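Local coordinates for protein alkaline serine protease (Thermobifida fusca, PDB 2PFE) that probably cleaves peptide bonds within proteins as a secreted serine endopeptidase of the alpha-lytic protease type, this chain being its protease domain, at residues S95-S100 with G109-K114. Residues are numbered along the deposited sequence; the frame is centred on the assembly and turned at random. Where two conformers were deposited one is given.
Sequences SSVCRS and GTIQSK
V97 and G109 face each other as a hydrogen-bonded antiparallel pair, each residue donating one backbone hydrogen bond and accepting one. G109 N reaches V97 O at 2.8 Å, nearly in line with the carbonyl. The return bond, V97 N to G109 O at 2.9 Å, is more bent (152° at the hydrogen), its donor lying above the carbonyl plane. Next, S96 and T110 form the non-hydrogen-bonded pair, where S96 CA comes within 3.4 Å of G109 O in a CA-H...O contact. S95 O takes a nearly straight bond from I111 N (2.9 Å, 171°). S96 O points the other way: it accepts S95 OG at 2.9 Å and also the hydroxyl T146 OG1. A serine suits S95, since its short hydroxyl reaches the carbonyl of the next residue. T110 N, directed away from 95-100, is hydrogen-bonded to the side-chain oxygen T132 OG1.

Side chains meet mainly on the V97 side of the sheet, where CG1 of V97 packs against CG1 of I111 at 3.8 Å, the two crossing at about a right angle. V97 CG1 stands between its backbone N and carbonyl carbon (chi1 67°). Branched aliphatic residues suit this buried face, whereas S96 and T110 carry hydroxyls on the more open one. G109 adds no side chain beside V97 and I111, and its almost fully extended backbone is easy for glycine.

The contact joins the arms of the hairpin 96-101/105-113, tied also by the C98-C108 disulfide, in one of the two beta-barrels of this chymotrypsin-like fold. R99 forms a salt bridge with D139 of the inhibitor pocket. Strand 143-146 pairs with the other edge of 96-101, its W144 and T146 touching V97, while strand 128-131 flanks 105-113 and sets T131 against V97 and T129 against I111.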
ATOM      1  N   SER A  95      10.831  -9.539  11.832  1.00  4.60           N
ATOM      2  CA  SER A  95       9.512 -10.168  11.809  1.00  4.69           C
ATOM      3  C   SER A  95       9.152 -10.679  10.413  1.00  4.63           C
ATOM      4  O   SER A  95       9.579 -10.099   9.409  1.00  4.60           O
ATOM      5  CB  SER A  95       8.447  -9.154  12.227  1.00  5.06           C
ATOM      6  OG  SER A  95       7.158  -9.764  12.264  1.00  8.52           O
ATOM      7  N   SER A  96       8.339 -11.724  10.346  1.00  4.66           N
ATOM      8  CA  SER A  96       7.708 -12.081   9.082  1.00  4.14           C
ATOM      9  C   SER A  96       6.733 -10.984   8.683  1.00  4.74           C
ATOM     10  O   SER A  96       6.196 -10.247   9.531  1.00  5.02           O
ATOM     11  CB  SER A  96       6.954 -13.405   9.243  1.00  4.31           C
ATOM     12  OG  SER A  96       5.976 -13.282  10.254  0.70  8.44           O
ATOM     13  N   VAL A  97       6.474 -10.895   7.384  1.00  4.97           N
ATOM     14  CA  VAL A  97       5.522  -9.938   6.874  1.00  5.14           C
ATOM     15  C   VAL A  97       5.056 -10.458   5.515  1.00  5.77           C
ATOM     16  O   VAL A  97       5.793 -11.182   4.829  1.00  6.40           O
ATOM     17  CB  VAL A  97       6.168  -8.528   6.786  1.00  5.45           C
ATOM     18  CG1 VAL A  97       7.279  -8.488   5.726  1.00  6.50           C
ATOM     19  CG2 VAL A  97       5.134  -7.429   6.550  1.00  5.74           C
ATOM     20  N   CYS A  98       3.826 -10.123   5.140  1.00  3.82           N
ATOM     21  CA  CYS A  98       3.315 -10.472   3.816  1.00  4.58           C
ATOM     22  C   CYS A  98       2.712  -9.255   3.160  1.00  4.50           C
ATOM     23  O   CYS A  98       2.226  -8.351   3.848  1.00  4.67           O
ATOM     24  CB  CYS A  98       2.240 -11.547   3.907  1.00  4.37           C
ATOM     25  SG  CYS A  98       2.768 -13.127   4.658  1.00  6.73           S
ATOM     26  N   ARG A  99       2.766  -9.234   1.831  1.00  4.29           N
ATOM     27  CA  ARG A  99       2.139  -8.192   1.025  1.00  4.22           C
ATOM     28  C   ARG A  99       1.136  -8.779   0.044  1.00  4.27           C
ATOM     29  O   ARG A  99       1.226  -9.952  -0.356  1.00  4.05           O
ATOM     30  CB  ARG A  99       3.185  -7.361   0.259  1.00  4.49           C
ATOM     31  CG  ARG A  99       4.222  -8.157  -0.552  1.00  4.49           C
ATOM     32  CD  ARG A  99       4.668  -7.395  -1.810  1.00  6.73           C
ATOM     33  NE  ARG A  99       3.543  -7.277  -2.724  1.00  5.19           N
ATOM     34  CZ  ARG A  99       3.249  -8.187  -3.652  1.00  5.07           C
ATOM     35  NH1 ARG A  99       4.049  -9.226  -3.865  1.00  6.78           N
ATOM     36  NH2 ARG A  99       2.152  -8.058  -4.388  1.00  7.06           N
ATOM     37  N   SER A 100       0.163  -7.946  -0.311  1.00  4.65           N
ATOM     38  CA  SER A 100      -0.857  -8.286  -1.292  1.00  4.05           C
ATOM     39  C   SER A 100      -0.849  -7.286  -2.432  1.00  3.59           C
ATOM     40  O   SER A 100      -0.774  -6.096  -2.204  1.00  3.61           O
ATOM     41  CB  SER A 100      -2.237  -8.300  -0.629  1.00  4.35           C
ATOM     42  OG  SER A 100      -3.269  -8.666  -1.539  1.00  4.56           O
ATOM     43  N   GLY A 109       7.769 -12.571   3.325  1.00  3.83           N
ATOM     44  CA  GLY A 109       9.183 -12.469   3.549  1.00  4.27           C
ATOM     45  C   GLY A 109       9.441 -11.999   4.953  1.00  3.97           C
ATOM     46  O   GLY A 109       8.623 -12.187   5.841  1.00  5.61           O
ATOM     47  N   THR A 110      10.614 -11.396   5.144  1.00  4.40           N
ATOM     48  CA  THR A 110      11.085 -10.955   6.463  1.00  5.46           C
ATOM     49  C   THR A 110      11.439  -9.471   6.375  1.00  4.74           C
ATOM     50  O   THR A 110      12.002  -9.020   5.363  1.00  4.44           O
ATOM     51  CB  THR A 110      12.324 -11.800   6.919  1.00  5.76           C
ATOM     52  OG1 THR A 110      11.908 -13.171   7.064  0.80  8.65           O
ATOM     53  CG2 THR A 110      12.867 -11.341   8.253  0.80  7.00           C
ATOM     54  N   ILE A 111      11.151  -8.718   7.440  1.00  4.12           N
ATOM     55  CA  ILE A 111      11.553  -7.321   7.551  1.00  4.78           C
ATOM     56  C   ILE A 111      13.044  -7.310   7.899  1.00  4.84           C
ATOM     57  O   ILE A 111      13.451  -7.870   8.922  1.00  4.74           O
ATOM     58  CB  ILE A 111      10.749  -6.611   8.660  1.00  4.97           C
ATOM     59  CG1 ILE A 111       9.271  -6.521   8.252  1.00  5.72           C
ATOM     60  CG2 ILE A 111      11.353  -5.221   8.936  1.00  5.64           C
ATOM     61  CD1 ILE A 111       8.318  -5.938   9.312  1.00  6.85           C
ATOM     62  N   GLN A 112      13.860  -6.702   7.043  1.00  4.48           N
ATOM     63  CA  GLN A 112      15.310  -6.742   7.222  1.00  5.11           C
ATOM     64  C   GLN A 112      15.903  -5.502   7.856  1.00  5.82           C
ATOM     65  O   GLN A 112      16.823  -5.592   8.679  1.00  6.86           O
ATOM     66  CB  GLN A 112      16.014  -6.931   5.875  1.00  5.41           C
ATOM     67  CG  GLN A 112      15.799  -8.293   5.244  1.00  6.64           C
ATOM     68  CD  GLN A 112      16.876  -8.593   4.209  1.00  9.66           C
ATOM     69  OE1 GLN A 112      17.254  -7.716   3.423  1.00 10.42           O
ATOM     70  NE2 GLN A 112      17.400  -9.818   4.221  1.00 10.28           N
ATOM     71  N   SER A 113      15.425  -4.344   7.428  1.00  5.24           N
ATOM     72  CA  SER A 113      16.006  -3.078   7.865  1.00  5.62           C
ATOM     73  C   SER A 113      15.046  -1.930   7.642  1.00  5.24           C
ATOM     74  O   SER A 113      14.420  -1.840   6.597  1.00  6.48           O
ATOM     75  CB  SER A 113      17.317  -2.806   7.127  1.00  6.51           C
ATOM     76  OG  SER A 113      17.088  -2.539   5.765  0.60  9.51           O
ATOM     77  N   LYS A 114      14.953  -1.040   8.627  1.00  4.09           N
ATOM     78  CA  LYS A 114      14.043   0.089   8.574  1.00  3.86           C
ATOM     79  C   LYS A 114      14.792   1.380   8.264  1.00  4.41           C
ATOM     80  O   LYS A 114      16.022   1.452   8.312  1.00  5.06           O
ATOM     81  CB  LYS A 114      13.274   0.223   9.898  1.00  4.13           C
ATOM     82  CG  LYS A 114      12.389  -0.972  10.205  1.00  3.83           C
ATOM     83  CD  LYS A 114      11.666  -0.778  11.506  1.00  2.99           C
ATOM     84  CE  LYS A 114      10.735  -1.966  11.784  1.00  2.05           C
ATOM     85  NZ  LYS A 114      10.059  -1.925  13.118  1.00  4.63           N
TER